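Local coordinates for protein cytochrome P450 reductase (PDB 5OGX) that passes electrons from NADH through FAD and a [2Fe-2S] cluster to the cytochrome P450 that O-demethylates guaiacol and other lignin-derived aromatics, at residues D62-E67 against L73-Q78; Y135-V140 against G144-Y149; A248-L253 against P278-G283. One frame throughout, in Å; residues are numbered along the deposited sequence.

Contact 1. Residues D62-E67 against L73-Q78. Unlike the reference sequence in segment 62-67: E67 (reference Asp). With FES (Fe2/s2 (inorganic) cluster), chain C.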
loop_
_atom_site.group_PDB
_atom_site.type_symbol
_atom_site.label_atom_id
_atom_site.label_comp_id
_atom_site.label_asym_id
_atom_site.label_seq_id
_atom_site.Cartn_x
_atom_site.Cartn_y
_atom_site.Cartn_z
ATOM N N ASP A 62 -4.546 -5.360 -20.362
ATOM C CA ASP A 62 -3.967 -6.476 -19.623
ATOM C C ASP A 62 -4.656 -6.667 -18.280
ATOM O O ASP A 62 -4.684 -7.785 -17.756
ATOM C CB ASP A 62 -2.462 -6.279 -19.448
ATOM C CG ASP A 62 -2.122 -5.392 -18.276
ATOM O OD1 ASP A 62 -2.433 -4.185 -18.344
ATOM O OD2 ASP A 62 -1.541 -5.899 -17.294
ATOM N N THR A 63 -5.229 -5.602 -17.718
ATOM C CA THR A 63 -5.999 -5.718 -16.487
ATOM C C THR A 63 -7.451 -6.099 -16.737
ATOM O O THR A 63 -8.069 -6.763 -15.893
ATOM C CB THR A 63 -5.970 -4.395 -15.707
ATOM O OG1 THR A 63 -4.669 -3.802 -15.800
ATOM C CG2 THR A 63 -6.272 -4.658 -14.260
ATOM N N LEU A 64 -8.006 -5.694 -17.875
ATOM C CA LEU A 64 -9.419 -5.924 -18.173
ATOM C C LEU A 64 -9.536 -6.155 -19.679
ATOM O O LEU A 64 -9.600 -5.196 -20.453
ATOM C CB LEU A 64 -10.265 -4.747 -17.718
ATOM C CG LEU A 64 -11.771 -4.887 -17.932
ATOM C CD1 LEU A 64 -12.359 -5.814 -16.874
ATOM C CD2 LEU A 64 -12.435 -3.522 -17.901
ATOM N N SER A 65 -9.595 -7.421 -20.078
ATOM C CA SER A 65 -9.548 -7.759 -21.494
ATOM C C SER A 65 -10.854 -7.398 -22.202
ATOM O O SER A 65 -11.896 -7.181 -21.580
ATOM C CB SER A 65 -9.263 -9.248 -21.667
ATOM O OG SER A 65 -10.437 -9.998 -21.427
ATOM N N ALA A 66 -10.788 -7.334 -23.537
ATOM C CA ALA A 66 -12.007 -7.139 -24.317
ATOM C C ALA A 66 -13.002 -8.259 -24.050
ATOM O O ALA A 66 -14.215 -8.028 -24.000
ATOM C CB ALA A 66 -11.679 -7.058 -25.809
ATOM N N GLU A 67 -12.500 -9.482 -23.874
ATOM C CA GLU A 67 -13.349 -10.603 -23.491
ATOM C C GLU A 67 -14.084 -10.310 -22.189
ATOM O O GLU A 67 -15.308 -10.465 -22.103
ATOM C CB GLU A 67 -12.494 -11.865 -23.359
ATOM C CG GLU A 67 -13.267 -13.166 -23.287
ATOM C CD GLU A 67 -12.439 -14.356 -23.745
ATOM O OE1 GLU A 67 -12.813 -15.505 -23.424
ATOM O OE2 GLU A 67 -11.413 -14.141 -24.427
ATOM N N LEU A 73 -17.601 -7.538 -17.066
ATOM C CA LEU A 73 -16.710 -7.170 -15.973
ATOM C C LEU A 73 -16.205 -5.745 -16.169
ATOM O O LEU A 73 -16.242 -5.191 -17.270
ATOM C CB LEU A 73 -15.529 -8.135 -15.874
ATOM C CG LEU A 73 -15.867 -9.622 -15.751
ATOM C CD1 LEU A 73 -14.613 -10.406 -15.402
ATOM C CD2 LEU A 73 -16.963 -9.854 -14.716
ATOM N N ALA A 74 -15.721 -5.157 -15.076
ATOM C CA ALA A 74 -15.194 -3.797 -15.083
ATOM C C ALA A 74 -14.187 -3.663 -13.952
ATOM O O ALA A 74 -14.096 -4.519 -13.073
ATOM C CB ALA A 74 -16.316 -2.761 -14.923
ATOM N N LEU A 75 -13.415 -2.584 -13.996
ATOM C CA LEU A 75 -12.557 -2.195 -12.881
ATOM C C LEU A 75 -13.225 -1.036 -12.154
ATOM O O LEU A 75 -13.461 0.023 -12.752
ATOM C CB LEU A 75 -11.167 -1.778 -13.363
ATOM C CG LEU A 75 -10.350 -2.798 -14.143
ATOM C CD1 LEU A 75 -8.992 -2.193 -14.498
ATOM C CD2 LEU A 75 -10.199 -4.074 -13.305
ATOM N N ALA A 76 -13.519 -1.231 -10.866
ATOM C CA ALA A 76 -14.177 -0.179 -10.094
ATOM C C ALA A 76 -13.406 1.140 -10.135
ATOM O O ALA A 76 -14.017 2.214 -10.113
ATOM C CB ALA A 76 -14.367 -0.625 -8.645
ATOM N N CYS A 77 -12.075 1.092 -10.155
ATOM C CA CYS A 77 -11.335 2.354 -10.133
ATOM C C CYS A 77 -11.276 3.035 -11.490
ATOM O O CYS A 77 -10.827 4.186 -11.568
ATOM C CB CYS A 77 -9.901 2.149 -9.628
ATOM S SG CYS A 77 -8.902 1.187 -10.779
ATOM N N GLN A 78 -11.726 2.373 -12.560
ATOM C CA GLN A 78 -11.750 3.002 -13.869
ATOM C C GLN A 78 -13.160 3.235 -14.382
ATOM O O GLN A 78 -13.357 4.103 -15.236
ATOM C CB GLN A 78 -10.979 2.132 -14.874
ATOM C CG GLN A 78 -9.572 1.856 -14.409
ATOM C CD GLN A 78 -8.757 3.126 -14.404
ATOM O OE1 GLN A 78 -8.762 3.874 -15.389
ATOM N NE2 GLN A 78 -8.083 3.400 -13.301
HETATM FE FE1 FES C . -6.076 -1.481 -8.750
HETATM FE FE2 FES C . -8.473 -0.863 -9.590
HETATM S S1 FES C . -6.973 -1.945 -10.717
HETATM S S2 FES C . -7.682 -0.563 -7.559
#
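L73 begins strand 73-75, the edge strand of the mixed sheet in the plant-type [2Fe-2S] ferredoxin domain, a beta-grasp fold, and meets L64 from the turn ahead of helix 66-70. The two leucines touch at L64 CD1 and L73 CB, 4.1 Å apart. With CG anti to the backbone N (chi1 -178°), L64 sends both methyls against the strand's main chain. At A74 the side chain turns away, so the peptide itself is what L64 covers: CD1 comes within 3.9 Å of A74 N, and CD2 lies 4.0 Å from A74 CA. A74 is also bonded through its backbone to L47 of strand 46-51. L75 points back toward the turn and takes two neighbours at once. Its CG packs on L64 CB at 4.1 Å, while its CD1 reaches T63 CG2 at 3.7 Å, these two side chains crossing at about a right angle. T63 meets L75 with CG2 and CB, while its OG1 is hydrogen-bonded to G40 O in the cluster-binding loop; the threonine thus ties the apolar patch to that loop. A76 carries the chain out of the strand, its backbone bonded to L23 and C45. C77 follows C37, C42 and C45 as the last cysteine of the cluster site, its SG 2.4 Å from FE2 of the cluster, an iron it shares with C45. Q78 N bonds back to L75 O, and Q78 NE2 donates to C77 SG at 3.5 Å, the sulfur lying close to the amide plane.

Contact 2. Residues Y135-V140 against G144-Y149. With FAD (flavin-adenine dinucleotide), chain B.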
loop_
_atom_site.group_PDB
_atom_site.type_symbol
_atom_site.label_atom_id
_atom_site.label_comp_id
_atom_site.label_asym_id
_atom_site.label_seq_id
_atom_site.Cartn_x
_atom_site.Cartn_y
_atom_site.Cartn_z
ATOM N N TYR A 135 -2.470 3.668 2.213
ATOM C CA TYR A 135 -1.678 4.683 1.540
ATOM C C TYR A 135 -2.535 5.905 1.249
ATOM O O TYR A 135 -3.759 5.888 1.409
ATOM C CB TYR A 135 -1.035 4.127 0.248
ATOM C CG TYR A 135 -1.975 3.942 -0.947
ATOM C CD1 TYR A 135 -2.209 4.991 -1.831
ATOM C CD2 TYR A 135 -2.571 2.712 -1.214
ATOM C CE1 TYR A 135 -3.053 4.837 -2.933
ATOM C CE2 TYR A 135 -3.433 2.552 -2.334
ATOM C CZ TYR A 135 -3.635 3.617 -3.183
ATOM O OH TYR A 135 -4.474 3.488 -4.301
ATOM N N VAL A 136 -1.862 6.982 0.837
ATOM C CA VAL A 136 -2.548 8.207 0.445
ATOM C C VAL A 136 -2.151 8.561 -0.978
ATOM O O VAL A 136 -1.086 8.182 -1.471
ATOM C CB VAL A 136 -2.257 9.389 1.387
ATOM C CG1 VAL A 136 -2.814 9.104 2.773
ATOM C CG2 VAL A 136 -0.753 9.706 1.430
ATOM N N GLU A 137 -3.044 9.277 -1.650
ATOM C CA GLU A 137 -2.839 9.661 -3.039
ATOM C C GLU A 137 -2.537 11.152 -3.097
ATOM O O GLU A 137 -3.364 11.973 -2.676
ATOM C CB GLU A 137 -4.091 9.308 -3.840
ATOM C CG GLU A 137 -4.023 9.566 -5.316
ATOM C CD GLU A 137 -5.366 9.251 -5.939
ATOM O OE1 GLU A 137 -5.971 10.149 -6.551
ATOM O OE2 GLU A 137 -5.837 8.106 -5.757
ATOM N N LEU A 138 -1.352 11.502 -3.599
ATOM C CA LEU A 138 -0.956 12.895 -3.746
ATOM C C LEU A 138 -1.137 13.335 -5.191
ATOM O O LEU A 138 -1.016 12.536 -6.123
ATOM C CB LEU A 138 0.507 13.113 -3.335
ATOM C CG LEU A 138 0.998 12.593 -1.979
ATOM C CD1 LEU A 138 2.425 13.111 -1.695
ATOM C CD2 LEU A 138 0.059 12.985 -0.862
ATOM N N VAL A 139 -1.398 14.625 -5.371
ATOM C CA VAL A 139 -1.460 15.240 -6.693
ATOM C C VAL A 139 -0.261 16.170 -6.836
ATOM O O VAL A 139 -0.025 17.028 -5.976
ATOM C CB VAL A 139 -2.782 16.001 -6.899
ATOM C CG1 VAL A 139 -2.852 16.566 -8.323
ATOM C CG2 VAL A 139 -3.962 15.090 -6.626
ATOM N N VAL A 140 0.503 15.993 -7.911
ATOM C CA VAL A 140 1.688 16.817 -8.138
ATOM C C VAL A 140 1.224 18.219 -8.508
ATOM O O VAL A 140 0.459 18.389 -9.464
ATOM C CB VAL A 140 2.593 16.232 -9.238
ATOM C CG1 VAL A 140 3.812 17.154 -9.489
ATOM C CG2 VAL A 140 3.015 14.809 -8.879
ATOM N N GLY A 144 -0.827 17.733 -12.217
ATOM C CA GLY A 144 -2.028 16.928 -12.240
ATOM C C GLY A 144 -1.794 15.439 -12.079
ATOM O O GLY A 144 -2.757 14.691 -11.843
ATOM N N ALA A 145 -0.550 14.990 -12.202
ATOM C CA ALA A 145 -0.212 13.587 -12.006
ATOM C C ALA A 145 -0.595 13.136 -10.599
ATOM O O ALA A 145 -0.449 13.884 -9.633
ATOM C CB ALA A 145 1.284 13.390 -12.235
ATOM N N ARG A 146 -1.078 11.900 -10.481
ATOM C CA ARG A 146 -1.480 11.336 -9.197
ATOM C C ARG A 146 -0.549 10.193 -8.836
ATOM O O ARG A 146 -0.284 9.325 -9.673
ATOM C CB ARG A 146 -2.928 10.838 -9.259
ATOM C CG ARG A 146 -3.843 11.862 -9.907
ATOM C CD ARG A 146 -5.296 11.445 -9.883
ATOM N NE ARG A 146 -5.901 11.712 -8.586
ATOM C CZ ARG A 146 -6.450 12.872 -8.229
ATOM N NH1 ARG A 146 -6.481 13.899 -9.070
ATOM N NH2 ARG A 146 -6.970 12.999 -7.016
ATOM N N ARG A 147 -0.055 10.190 -7.595
ATOM C CA ARG A 147 0.905 9.187 -7.160
ATOM C C ARG A 147 0.593 8.745 -5.739
ATOM O O ARG A 147 0.142 9.542 -4.910
ATOM C CB ARG A 147 2.352 9.701 -7.234
ATOM C CG ARG A 147 2.766 10.158 -8.640
ATOM C CD ARG A 147 2.920 8.988 -9.597
ATOM N NE ARG A 147 3.549 9.410 -10.851
ATOM C CZ ARG A 147 2.882 9.743 -11.951
ATOM N NH1 ARG A 147 1.548 9.715 -11.963
ATOM N NH2 ARG A 147 3.548 10.118 -13.040
ATOM N N GLN A 148 0.814 7.459 -5.488
ATOM C CA GLN A 148 0.508 6.815 -4.218
ATOM C C GLN A 148 1.743 6.777 -3.331
ATOM O O GLN A 148 2.830 6.427 -3.801
ATOM C CB GLN A 148 0.055 5.378 -4.473
ATOM C CG GLN A 148 -1.047 5.232 -5.526
ATOM C CD GLN A 148 -0.556 5.070 -6.982
ATOM O OE1 GLN A 148 0.556 5.463 -7.353
ATOM N NE2 GLN A 148 -1.415 4.489 -7.812
ATOM N N TYR A 149 1.554 7.028 -2.033
ATOM C CA TYR A 149 2.637 6.894 -1.055
ATOM C C TYR A 149 2.079 6.223 0.187
ATOM O O TYR A 149 1.084 6.681 0.761
ATOM C CB TYR A 149 3.284 8.258 -0.732
ATOM C CG TYR A 149 3.982 8.736 -1.972
ATOM C CD1 TYR A 149 5.158 8.137 -2.393
ATOM C CD2 TYR A 149 3.386 9.666 -2.808
ATOM C CE1 TYR A 149 5.773 8.513 -3.590
ATOM C CE2 TYR A 149 3.987 10.046 -4.002
ATOM C CZ TYR A 149 5.163 9.458 -4.392
ATOM O OH TYR A 149 5.740 9.825 -5.587
HETATM P PA FAD B . 7.189 8.738 -13.077
HETATM O O1A FAD B . 7.228 10.091 -13.744
HETATM O O2A FAD B . 5.815 8.117 -13.023
HETATM O O5B FAD B . 8.196 7.680 -13.842
HETATM C C5B FAD B . 9.326 8.174 -14.526
HETATM C C4B FAD B . 9.899 7.008 -15.382
HETATM O O4B FAD B . 10.467 6.130 -14.601
HETATM C C3B FAD B . 8.757 6.258 -16.089
HETATM O O3B FAD B . 9.187 5.851 -17.310
HETATM C C2B FAD B . 8.457 5.063 -15.152
HETATM O O2B FAD B . 7.811 3.935 -15.889
HETATM C C1B FAD B . 9.626 4.752 -14.657
HETATM N N9A FAD B . 9.538 4.334 -13.281
HETATM C C8A FAD B . 8.526 4.573 -12.437
HETATM N N7A FAD B . 8.850 4.043 -11.249
HETATM C C5A FAD B . 10.071 3.490 -11.367
HETATM C C6A FAD B . 10.859 2.825 -10.458
HETATM N N6A FAD B . 10.799 2.418 -9.065
HETATM N N1A FAD B . 12.050 2.369 -10.820
HETATM C C2A FAD B . 12.491 2.553 -12.090
HETATM N N3A FAD B . 11.720 3.210 -12.993
HETATM C C4A FAD B . 10.504 3.675 -12.617
HETATM N N1 FAD B . 6.893 5.079 -3.944
HETATM C C2 FAD B . 7.702 5.483 -2.801
HETATM O O2 FAD B . 8.759 5.992 -2.968
HETATM N N3 FAD B . 7.182 5.275 -1.441
HETATM C C4 FAD B . 5.916 4.665 -1.176
HETATM O O4 FAD B . 5.537 4.499 -0.065
HETATM C C4X FAD B . 5.119 4.237 -2.366
HETATM N N5 FAD B . 3.834 3.648 -2.143
HETATM C C5X FAD B . 3.074 3.223 -3.315
HETATM C C6 FAD B . 1.848 2.589 -3.096
HETATM C C7 FAD B . 1.132 2.192 -4.228
HETATM C C7M FAD B . -0.185 1.541 -3.807
HETATM C C8 FAD B . 1.618 2.416 -5.514
HETATM C C8M FAD B . 0.760 1.957 -6.687
HETATM C C9 FAD B . 2.846 3.036 -5.726
HETATM C C9A FAD B . 3.567 3.426 -4.615
HETATM N N10 FAD B . 4.864 4.084 -4.851
HETATM C C10 FAD B . 5.622 4.459 -3.705
HETATM C "C1'" FAD B . 5.345 4.373 -6.213
HETATM C "C2'" FAD B . 4.957 5.903 -6.380
HETATM O "O2'" FAD B . 3.559 6.153 -6.339
HETATM C "C3'" FAD B . 5.471 6.550 -7.685
HETATM O "O3'" FAD B . 5.147 5.698 -8.747
HETATM C "C4'" FAD B . 6.996 6.764 -7.648
HETATM O "O4'" FAD B . 7.326 7.670 -6.630
HETATM C "C5'" FAD B . 7.513 7.318 -8.993
HETATM O "O5'" FAD B . 6.683 8.387 -9.405
HETATM P P FAD B . 7.324 9.590 -10.317
HETATM O O1P FAD B . 6.198 10.505 -10.715
HETATM O O2P FAD B . 8.498 10.236 -9.620
HETATM O O3P FAD B . 7.933 8.819 -11.628
#
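E137 and R146 meet because the glutamate runs out straight, with CG anti to the backbone N (chi1 -177°), while the arginine bends at chi3 (80°) and brings its NE round to the carboxylate. R146 NE bonds E137 OE1 at 2.6 Å, in the guanidinium plane but on the anti side of the carboxylate and out of its plane. The two planes stand 89° apart, and V139 CG2 lies over a guanidinium face; E137 OE2 is taken by N38 of the cluster loop. The backbones form an antiparallel hairpin, with paired bonds at V136-Y149 and L138-R147. On the E137 face Q148 CG presses on Y135 CE1 at 3.3 Å, and the flavin methyl C7M sits over that ring. R147, Q148 and Y149 belong to the RxYS flavin-binding motif of ferredoxin reductase-like proteins. Y149 OH pairs with FAD O4' at 2.9 Å, and R147 NE reaches FAD O1P at 2.9 Å while its NH1 bonds R146 O. A leucine in place of this arginine, with no guanidinium for O1P or for R146 O, would probably leave the pyrophosphate without a charged mate. On the other face L138 CD1 meets Y149 CD2 at 3.7 Å, with W177 against L138 and L178 against Y149, both from helix 174-178. Strand 187-194 flanks strand 135-139, and L161, L163 and V165 of strand 160-166 close the barrel interior.

Contact 3. Residues A248-L253 against P278-G283. Unlike the reference sequence in segment 278-283: G282 (reference Ser).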
loop_
_atom_site.group_PDB
_atom_site.type_symbol
_atom_site.label_atom_id
_atom_site.label_comp_id
_atom_site.label_asym_id
_atom_site.label_seq_id
_atom_site.Cartn_x
_atom_site.Cartn_y
_atom_site.Cartn_z
ATOM N N ALA A 248 24.269 2.574 1.885
ATOM C CA ALA A 248 23.885 3.973 1.761
ATOM C C ALA A 248 22.380 4.153 1.638
ATOM O O ALA A 248 21.875 5.262 1.871
ATOM C CB ALA A 248 24.589 4.599 0.553
ATOM N N ASP A 249 21.655 3.092 1.272
ATOM C CA ASP A 249 20.204 3.124 1.130
ATOM C C ASP A 249 19.459 2.867 2.435
ATOM O O ASP A 249 18.229 2.995 2.464
ATOM C CB ASP A 249 19.757 2.076 0.107
ATOM C CG ASP A 249 20.385 2.278 -1.259
ATOM O OD1 ASP A 249 20.306 3.404 -1.787
ATOM O OD2 ASP A 249 20.937 1.302 -1.809
ATOM N N LEU A 250 20.153 2.482 3.500
ATOM C CA LEU A 250 19.471 2.084 4.722
ATOM C C LEU A 250 19.108 3.311 5.542
ATOM O O LEU A 250 19.780 4.351 5.472
ATOM C CB LEU A 250 20.344 1.132 5.551
ATOM C CG LEU A 250 20.768 -0.179 4.882
ATOM C CD1 LEU A 250 21.875 -0.855 5.675
ATOM C CD2 LEU A 250 19.538 -1.096 4.738
ATOM N N TYR A 251 18.030 3.197 6.314
ATOM C CA TYR A 251 17.610 4.311 7.149
ATOM C C TYR A 251 16.855 3.806 8.369
ATOM O O TYR A 251 16.440 2.645 8.440
ATOM C CB TYR A 251 16.753 5.328 6.363
ATOM C CG TYR A 251 15.473 4.796 5.757
ATOM C CD1 TYR A 251 15.463 4.266 4.468
ATOM C CD2 TYR A 251 14.263 4.861 6.451
ATOM C CE1 TYR A 251 14.300 3.795 3.893
ATOM C CE2 TYR A 251 13.080 4.389 5.876
ATOM C CZ TYR A 251 13.114 3.855 4.595
ATOM O OH TYR A 251 11.956 3.396 4.014
ATOM N N ASP A 252 16.730 4.699 9.354
ATOM C CA ASP A 252 15.995 4.443 10.593
ATOM C C ASP A 252 16.524 3.221 11.344
ATOM O O ASP A 252 15.775 2.540 12.046
ATOM C CB ASP A 252 14.495 4.300 10.321
ATOM C CG ASP A 252 13.818 5.640 10.168
ATOM O OD1 ASP A 252 14.499 6.663 10.414
ATOM O OD2 ASP A 252 12.625 5.669 9.792
ATOM N N LEU A 253 17.822 2.936 11.223
ATOM C CA LEU A 253 18.363 1.775 11.921
ATOM C C LEU A 253 18.160 1.901 13.428
ATOM O O LEU A 253 17.830 0.915 14.100
ATOM C CB LEU A 253 19.841 1.591 11.574
ATOM C CG LEU A 253 20.074 1.374 10.073
ATOM C CD1 LEU A 253 21.555 1.250 9.747
ATOM C CD2 LEU A 253 19.307 0.137 9.583
ATOM N N PRO A 278 30.519 -5.753 5.062
ATOM C CA PRO A 278 30.700 -6.873 6.001
ATOM C C PRO A 278 29.696 -6.884 7.129
ATOM O O PRO A 278 29.453 -7.946 7.710
ATOM C CB PRO A 278 32.127 -6.662 6.535
ATOM C CG PRO A 278 32.783 -5.766 5.553
ATOM C CD PRO A 278 31.710 -4.894 4.987
ATOM N N ALA A 279 29.097 -5.740 7.458
ATOM C CA ALA A 279 28.160 -5.678 8.570
ATOM C C ALA A 279 26.813 -6.307 8.256
ATOM O O ALA A 279 26.037 -6.538 9.189
ATOM C CB ALA A 279 27.944 -4.225 8.998
ATOM N N TYR A 280 26.522 -6.606 6.989
ATOM C CA TYR A 280 25.150 -6.852 6.558
ATOM C C TYR A 280 25.052 -8.072 5.652
ATOM O O TYR A 280 25.978 -8.383 4.903
ATOM C CB TYR A 280 24.590 -5.632 5.816
ATOM C CG TYR A 280 24.486 -4.393 6.670
ATOM C CD1 TYR A 280 23.654 -4.369 7.782
ATOM C CD2 TYR A 280 25.229 -3.256 6.376
ATOM C CE1 TYR A 280 23.562 -3.242 8.575
ATOM C CE2 TYR A 280 25.152 -2.123 7.170
ATOM C CZ TYR A 280 24.313 -2.124 8.264
ATOM O OH TYR A 280 24.224 -1.005 9.059
ATOM N N ARG A 281 23.883 -8.726 5.697
ATOM C CA ARG A 281 23.572 -9.818 4.781
ATOM C C ARG A 281 23.622 -9.344 3.331
ATOM O O ARG A 281 23.220 -8.225 3.008
ATOM C CB ARG A 281 22.179 -10.385 5.078
ATOM C CG ARG A 281 21.924 -10.775 6.526
ATOM C CD ARG A 281 22.411 -12.177 6.818
ATOM N NE ARG A 281 21.724 -13.207 6.045
ATOM C CZ ARG A 281 20.592 -13.798 6.420
ATOM N NH1 ARG A 281 20.005 -13.455 7.560
ATOM N NH2 ARG A 281 20.048 -14.733 5.654
ATOM N N GLY A 282 24.099 -10.214 2.445
ATOM C CA GLY A 282 24.133 -9.921 1.031
ATOM C C GLY A 282 23.022 -10.632 0.280
ATOM O O GLY A 282 22.433 -11.594 0.766
ATOM N N GLY A 283 22.739 -10.138 -0.922
ATOM C CA GLY A 283 21.813 -10.817 -1.802
ATOM C C GLY A 283 20.462 -10.146 -1.910
ATOM O O GLY A 283 20.339 -8.925 -1.784
#
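D249 OD2, one residue before the L250 that packs on Y280, is gripped twice: by a salt bridge to R115 and by the backbone N of G246. Both bonds fall at the end of a 3-10 turn and probably help hold it. No polar pair links the two segments; leucine methyls meet the tyrosine ring and its hydroxyl. L250 and Y280 approach from opposite directions. In L250, CG anti to the carbonyl carbon (chi1 -59°) and CD1 extended beyond it (chi2 167°) put that methyl at the tyrosine. It stands over one ring face, L250 CD1 lying 3.9 Å from the Y280 centroid and 18° off the ring normal, a CH-pi contact shifted somewhat toward the rim; the nearest ring atoms, CZ and CE2, are both 3.8 Å from L250 CD1. On the opposite face lies A279 CB, 3.9 Å above the Y280 ring plane, so the ring is sandwiched between a leucine methyl and the methyl of its own neighbour in sequence. The outer end of the ring meets a second leucine: L253 CD1 comes to 3.6 Å from Y280 OH, touching the oxygen with a methyl group that cannot bond to it. L253 opens helix 253-262, directly after D252, which sits at the N-cap position and bridges R119 and R255 without a capping bond. P270 of strand 266-272 touches both L250 and Y280, while R281 turns elsewhere to E291 and D292. Strand 238-244, helix 253-262 and strand 266-272 form a beta-alpha-beta unit of the Rossmann-like NAD-binding domain; the contact joins the turn entering its helix to the loop before the short, weakly bonded edge strand 281-282.

Overall arrangement
The three contacts fall one in each domain, in chain order: iron-sulfur, flavin-binding and NAD-binding. Contacts 1 and 2 are buried; contact 2 touches FAD directly, and contact 1 lies on the segment that carries a cluster ligand. Contact 3 is partly buried, small and touches no cofactor, its centre about 40 Å from that of contact 1 on the opposite side of the chain's centre. Contact 2 alone joins adjacent strands by backbone bonds, adding charge pairing; contacts 1 and 3 rest on leucine packing, against a strand's main chain in one and an aromatic face in the other. The nearest atoms of contacts 1 and 2 are about 8 Å apart, the cluster loop, through G40 and N38, reached from both.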